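Local coordinates for protein NADP-dependent alcohol dehydrogenase (Entamoeba histolytica, PDB 2OUI) that probably catalyses the reversible, NADP-dependent interconversion of alcohols with aldehydes or ketones, as a tetrameric zinc-containing dehydrogenase of the medium-chain type, at residues A[27-39]-A[346-359]. The protein carries 1 engineered substitution. Sequence-based numbering, arbitrary orientation. Where two conformers were deposited one is given.
Sequences ALVRPLALAPCTS and KPVVRIHYDDEDTL. With ZN (zinc ion), chain E; EDO (1,2-ethanediol), chain I; CAC (cacodylate ion), chain H; NO3 (nitrate ion), chain F.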
loop_
_atom_site.group_PDB
_atom_site.type_symbol
_atom_site.label_atom_id
_atom_site.label_comp_id
_atom_site.label_asym_id
_atom_site.label_seq_id
_atom_site.Cartn_x
_atom_site.Cartn_y
_atom_site.Cartn_z
ATOM N N ALA A 27 -28.836 -0.015 19.843
ATOM C CA ALA A 27 -29.507 -1.234 20.338
ATOM C C ALA A 27 -29.131 -1.468 21.781
ATOM O O ALA A 27 -28.040 -1.101 22.212
ATOM C CB ALA A 27 -29.124 -2.450 19.494
ATOM N N LEU A 28 -30.043 -2.063 22.536
ATOM C CA LEU A 28 -29.732 -2.529 23.867
ATOM C C LEU A 28 -29.578 -4.039 23.793
ATOM O O LEU A 28 -30.377 -4.708 23.134
ATOM C CB LEU A 28 -30.842 -2.163 24.851
ATOM C CG LEU A 28 -31.133 -0.662 25.030
ATOM C CD1 LEU A 28 -32.131 -0.481 26.149
ATOM C CD2 LEU A 28 -29.836 0.137 25.343
ATOM N N VAL A 29 -28.565 -4.567 24.484
ATOM C CA VAL A 29 -28.165 -5.965 24.341
ATOM C C VAL A 29 -27.990 -6.603 25.726
ATOM O O VAL A 29 -27.435 -5.972 26.636
ATOM C CB VAL A 29 -26.812 -6.054 23.523
ATOM C CG1 VAL A 29 -26.332 -7.509 23.361
ATOM C CG2 VAL A 29 -26.955 -5.408 22.163
ATOM N N ARG A 30 -28.474 -7.838 25.898
ATOM C CA ARG A 30 -28.194 -8.605 27.123
ATOM C C ARG A 30 -27.116 -9.647 26.825
ATOM O O ARG A 30 -27.099 -10.223 25.724
ATOM C CB ARG A 30 -29.483 -9.259 27.660
ATOM C CG ARG A 30 -30.046 -10.376 26.804
ATOM C CD ARG A 30 -31.379 -10.895 27.443
ATOM N NE ARG A 30 -31.984 -12.004 26.709
ATOM C CZ ARG A 30 -33.151 -12.565 27.022
ATOM N NH1 ARG A 30 -33.854 -12.106 28.050
ATOM N NH2 ARG A 30 -33.619 -13.591 26.308
ATOM N N PRO A 31 -26.160 -9.858 27.766
ATOM C CA PRO A 31 -25.064 -10.804 27.464
ATOM C C PRO A 31 -25.462 -12.278 27.525
ATOM O O PRO A 31 -26.203 -12.678 28.441
ATOM C CB PRO A 31 -24.053 -10.530 28.587
ATOM C CG PRO A 31 -24.901 -10.097 29.766
ATOM C CD PRO A 31 -26.001 -9.240 29.103
ATOM N N LEU A 32 -24.945 -13.065 26.573
ATOM C CA LEU A 32 -25.091 -14.528 26.535
ATOM C C LEU A 32 -23.769 -15.224 26.827
ATOM O O LEU A 32 -23.754 -16.305 27.364
ATOM C CB LEU A 32 -25.564 -14.991 25.162
ATOM C CG LEU A 32 -26.949 -14.558 24.675
ATOM C CD1 LEU A 32 -27.129 -15.086 23.269
ATOM C CD2 LEU A 32 -28.027 -15.084 25.612
ATOM N N ALA A 33 -22.656 -14.605 26.441
ATOM C CA ALA A 33 -21.347 -15.126 26.822
ATOM C C ALA A 33 -20.412 -13.930 26.960
ATOM O O ALA A 33 -20.506 -12.970 26.187
ATOM C CB ALA A 33 -20.822 -16.146 25.796
ATOM N N LEU A 34 -19.568 -13.965 27.992
ATOM C CA LEU A 34 -18.683 -12.835 28.308
ATOM C C LEU A 34 -17.293 -13.348 28.586
ATOM O O LEU A 34 -17.150 -14.471 29.060
ATOM C CB LEU A 34 -19.179 -12.133 29.594
ATOM C CG LEU A 34 -20.530 -11.400 29.477
ATOM C CD1 LEU A 34 -20.991 -10.923 30.857
ATOM C CD2 LEU A 34 -20.470 -10.220 28.480
ATOM N N ALA A 35 -16.280 -12.524 28.335
ATOM C CA ALA A 35 -14.903 -12.877 28.735
ATOM C C ALA A 35 -14.199 -11.641 29.307
ATOM O O ALA A 35 -14.476 -10.526 28.863
ATOM C CB ALA A 35 -14.123 -13.420 27.544
ATOM N N PRO A 36 -13.304 -11.834 30.291
ATOM C CA PRO A 36 -12.480 -10.743 30.830
ATOM C C PRO A 36 -11.169 -10.580 30.064
ATOM O O PRO A 36 -10.725 -11.517 29.377
ATOM C CB PRO A 36 -12.165 -11.224 32.231
ATOM C CG PRO A 36 -11.982 -12.719 32.031
ATOM C CD PRO A 36 -13.008 -13.113 30.964
ATOM N N CYS A 37 -10.561 -9.399 30.179
ATOM C CA CYS A 37 -9.369 -9.060 29.402
ATOM C C CYS A 37 -8.310 -8.507 30.320
ATOM O O CYS A 37 -8.615 -7.785 31.244
ATOM C CB CYS A 37 -9.706 -7.985 28.354
ATOM S SG CYS A 37 -8.330 -7.740 27.181
ATOM N N THR A 38 -7.057 -8.850 30.038
ATOM C CA THR A 38 -5.895 -8.251 30.686
ATOM C C THR A 38 -5.966 -6.725 30.655
ATOM O O THR A 38 -5.558 -6.066 31.602
ATOM C CB THR A 38 -4.608 -8.728 29.963
ATOM O OG1 THR A 38 -4.605 -10.167 29.934
ATOM C CG2 THR A 38 -3.367 -8.275 30.702
ATOM N N SER A 39 -6.507 -6.160 29.580
ATOM C CA SER A 39 -6.577 -4.696 29.472
ATOM C C SER A 39 -7.284 -4.100 30.672
ATOM O O SER A 39 -6.874 -3.065 31.203
ATOM C CB SER A 39 -7.276 -4.254 28.196
ATOM O OG SER A 39 -6.566 -4.717 27.066
ATOM N N LYS A 346 -7.796 -18.064 28.643
ATOM C CA LYS A 346 -8.951 -17.167 28.614
ATOM C C LYS A 346 -10.160 -17.830 29.292
ATOM O O LYS A 346 -10.497 -18.956 28.963
ATOM C CB LYS A 346 -9.245 -16.834 27.147
ATOM C CG LYS A 346 -10.121 -15.659 26.908
ATOM C CD LYS A 346 -9.404 -14.346 27.113
ATOM C CE LYS A 346 -10.380 -13.249 26.739
ATOM N NZ LYS A 346 -9.805 -11.885 26.903
ATOM N N PRO A 347 -10.773 -17.161 30.287
ATOM C CA PRO A 347 -12.036 -17.648 30.837
ATOM C C PRO A 347 -13.227 -17.135 30.035
ATOM O O PRO A 347 -13.149 -16.095 29.361
ATOM C CB PRO A 347 -12.077 -17.039 32.243
ATOM C CG PRO A 347 -10.822 -16.172 32.374
ATOM C CD PRO A 347 -10.327 -15.933 30.973
ATOM N N VAL A 348 -14.316 -17.885 30.083
ATOM C CA VAL A 348 -15.576 -17.435 29.508
ATOM C C VAL A 348 -16.701 -17.686 30.490
ATOM O O VAL A 348 -16.679 -18.648 31.260
ATOM C CB VAL A 348 -15.939 -18.092 28.150
ATOM C CG1 VAL A 348 -15.070 -17.559 27.054
ATOM C CG2 VAL A 348 -15.874 -19.612 28.218
ATOM N N VAL A 349 -17.675 -16.790 30.474
ATOM C CA VAL A 349 -18.828 -16.906 31.340
ATOM C C VAL A 349 -20.052 -17.015 30.445
ATOM O O VAL A 349 -20.235 -16.199 29.569
ATOM C CB VAL A 349 -18.976 -15.646 32.216
ATOM C CG1 VAL A 349 -20.232 -15.731 33.091
ATOM C CG2 VAL A 349 -17.731 -15.457 33.095
ATOM N N ARG A 350 -20.895 -18.010 30.699
ATOM C CA ARG A 350 -22.127 -18.195 29.952
ATOM C C ARG A 350 -23.293 -17.737 30.827
ATOM O O ARG A 350 -23.334 -18.033 32.024
ATOM C CB ARG A 350 -22.269 -19.665 29.531
ATOM C CG ARG A 350 -23.364 -19.971 28.496
ATOM C CD ARG A 350 -23.089 -19.422 27.051
ATOM N NE ARG A 350 -24.053 -19.993 26.097
ATOM C CZ ARG A 350 -25.330 -19.619 25.981
ATOM N NH1 ARG A 350 -25.844 -18.639 26.730
ATOM N NH2 ARG A 350 -26.113 -20.235 25.102
ATOM N N ILE A 351 -24.215 -16.984 30.227
ATOM C CA ILE A 351 -25.399 -16.476 30.922
ATOM C C ILE A 351 -26.650 -16.948 30.172
ATOM O O ILE A 351 -26.737 -16.816 28.953
ATOM C CB ILE A 351 -25.425 -14.921 31.002
ATOM C CG1 ILE A 351 -24.170 -14.350 31.683
ATOM C CG2 ILE A 351 -26.662 -14.441 31.764
ATOM C CD1 ILE A 351 -23.046 -14.044 30.730
ATOM N N HIS A 352 -27.600 -17.498 30.910
ATOM C CA HIS A 352 -28.847 -18.020 30.337
ATOM C C HIS A 352 -30.089 -17.242 30.768
ATOM O O HIS A 352 -30.113 -16.621 31.842
ATOM C CB HIS A 352 -29.035 -19.497 30.698
ATOM C CG HIS A 352 -28.062 -20.407 30.018
ATOM N ND1 HIS A 352 -27.083 -21.092 30.704
ATOM C CD2 HIS A 352 -27.901 -20.730 28.713
ATOM C CE1 HIS A 352 -26.372 -21.811 29.854
ATOM N NE2 HIS A 352 -26.847 -21.609 28.640
ATOM N N TYR A 353 -31.119 -17.288 29.922
ATOM C CA TYR A 353 -32.390 -16.643 30.202
ATOM C C TYR A 353 -33.522 -17.611 29.845
ATOM O O TYR A 353 -33.369 -18.412 28.924
ATOM C CB TYR A 353 -32.520 -15.371 29.367
ATOM C CG TYR A 353 -31.356 -14.410 29.540
ATOM C CD1 TYR A 353 -30.259 -14.474 28.704
ATOM C CD2 TYR A 353 -31.367 -13.450 30.559
ATOM C CE1 TYR A 353 -29.195 -13.608 28.861
ATOM C CE2 TYR A 353 -30.299 -12.552 30.718
ATOM C CZ TYR A 353 -29.228 -12.648 29.875
ATOM O OH TYR A 353 -28.172 -11.784 30.044
ATOM N N ASP A 354 -34.637 -17.536 30.573
ATOM C CA ASP A 354 -35.837 -18.357 30.285
ATOM C C ASP A 354 -36.375 -18.227 28.860
ATOM O O ASP A 354 -36.904 -19.190 28.300
ATOM C CB ASP A 354 -36.960 -18.013 31.258
ATOM C CG ASP A 354 -36.681 -18.507 32.654
ATOM O OD1 ASP A 354 -37.355 -18.023 33.592
ATOM O OD2 ASP A 354 -35.793 -19.382 32.818
ATOM N N ASP A 355 -36.249 -17.026 28.293
ATOM C CA ASP A 355 -36.745 -16.741 26.954
ATOM C C ASP A 355 -35.604 -16.558 25.950
ATOM O O ASP A 355 -35.773 -15.885 24.931
ATOM C CB ASP A 355 -37.655 -15.507 26.986
ATOM C CG ASP A 355 -36.981 -14.275 27.609
ATOM O OD1 ASP A 355 -35.815 -14.347 28.071
ATOM O OD2 ASP A 355 -37.631 -13.209 27.621
ATOM N N GLU A 356 -34.454 -17.172 26.237
ATOM C CA GLU A 356 -33.270 -17.074 25.380
ATOM C C GLU A 356 -33.583 -17.508 23.946
ATOM O O GLU A 356 -33.051 -16.944 22.984
ATOM C CB GLU A 356 -32.136 -17.929 25.952
ATOM C CG GLU A 356 -30.805 -17.792 25.263
ATOM C CD GLU A 356 -29.747 -18.658 25.913
ATOM O OE1 GLU A 356 -29.968 -19.124 27.057
ATOM O OE2 GLU A 356 -28.698 -18.876 25.281
ATOM N N ASP A 357 -34.454 -18.512 23.812
ATOM C CA ASP A 357 -34.778 -19.052 22.490
ATOM C C ASP A 357 -36.129 -18.552 21.956
ATOM O O ASP A 357 -36.484 -18.829 20.811
ATOM C CB ASP A 357 -34.698 -20.588 22.473
ATOM C CG ASP A 357 -33.257 -21.118 22.650
ATOM O OD1 ASP A 357 -32.260 -20.408 22.337
ATOM O OD2 ASP A 357 -33.122 -22.268 23.114
ATOM N N THR A 358 -36.867 -17.796 22.775
ATOM C CA THR A 358 -38.185 -17.285 22.372
ATOM C C THR A 358 -38.299 -15.745 22.230
ATOM O O THR A 358 -39.221 -15.249 21.575
ATOM C CB THR A 358 -39.305 -17.831 23.285
ATOM O OG1 THR A 358 -39.030 -17.489 24.648
ATOM C CG2 THR A 358 -39.399 -19.337 23.151
ATOM N N LEU A 359 -37.366 -14.989 22.816
ATOM C CA LEU A 359 -37.488 -13.527 22.820
ATOM C C LEU A 359 -37.714 -12.990 21.414
ATOM O O LEU A 359 -37.047 -13.407 20.466
ATOM C CB LEU A 359 -36.239 -12.867 23.418
ATOM C CG LEU A 359 -36.245 -11.347 23.590
ATOM C CD1 LEU A 359 -37.260 -10.923 24.635
ATOM C CD2 LEU A 359 -34.874 -10.925 24.032
HETATM ZN ZN ZN E . -9.396 -6.431 25.715
HETATM C C1 EDO I . -4.652 -6.280 24.304
HETATM O O1 EDO I . -3.320 -5.750 24.367
HETATM C C2 EDO I . -4.942 -7.109 25.553
HETATM O O2 EDO I . -4.365 -6.562 26.755
HETATM AS AS CAC H . -8.099 -4.190 23.811
HETATM O O1 CAC H . -7.347 -5.324 22.739
HETATM O O2 CAC H . -8.276 -4.883 25.424
HETATM C C1 CAC H . -6.970 -2.631 24.133
HETATM C C2 CAC H . -9.880 -3.677 23.170
HETATM N N NO3 F . -3.221 -10.966 26.578
HETATM O O1 NO3 F . -4.374 -10.915 27.380
HETATM O O2 NO3 F . -3.187 -11.786 25.472
HETATM O O3 NO3 F . -2.093 -10.196 26.886
HETATM O O HOH W 1 -7.131 -10.821 27.503
#
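An antiparallel strand pairing in the GroES-like catalytic domain of this medium-chain dehydrogenase joins A33 and L34 to R350 and V349, bringing a near-C-terminal strand against the chain that leads to the zinc site. L34 and V349 form the hydrogen-bonded pair, linked L34 N to V349 O and V349 N to L34 O, each 2.8 Å. At the neighbouring corner, where L32 and A33 form a classic beta bulge against strand 61-68, the carbonyl of L32 takes two donors from opposite faces of its plane: I351 N, nearly straight, and R350 NH1 at 3.2 Å. The R350 guanidinium is held end-on by E356 OE2, which receives both NH1 and NH2.

N-terminal to the bulge, R30 exemplifies an arginine held over both faces and at its edge. Its chain runs extended from CG to NE across the Y353 ring, laying CD over the ring centre and the guanidinium flat on the ring, planes 2° apart, with CZ 4.0 Å from the centroid. L359 CD2 covers the opposite face, D355 OD1 accepts from NH1 and NH2, and Q64 also bonds NH2. Y353 OH tethers the ring tip, donating to P31 O at 2.7 Å, and the flat stack opposes ring rotation.

At the far end, P36 CG packs on P347 CG, while K346, bent at chi2 (76°), carries its ammonium into a salt bridge with E60. NZ also donates to P36 O at 2.7 Å, one residue before C37, whose SG binds zinc at 2.2 Å alongside H59, D150 and a cacodylate oxygen.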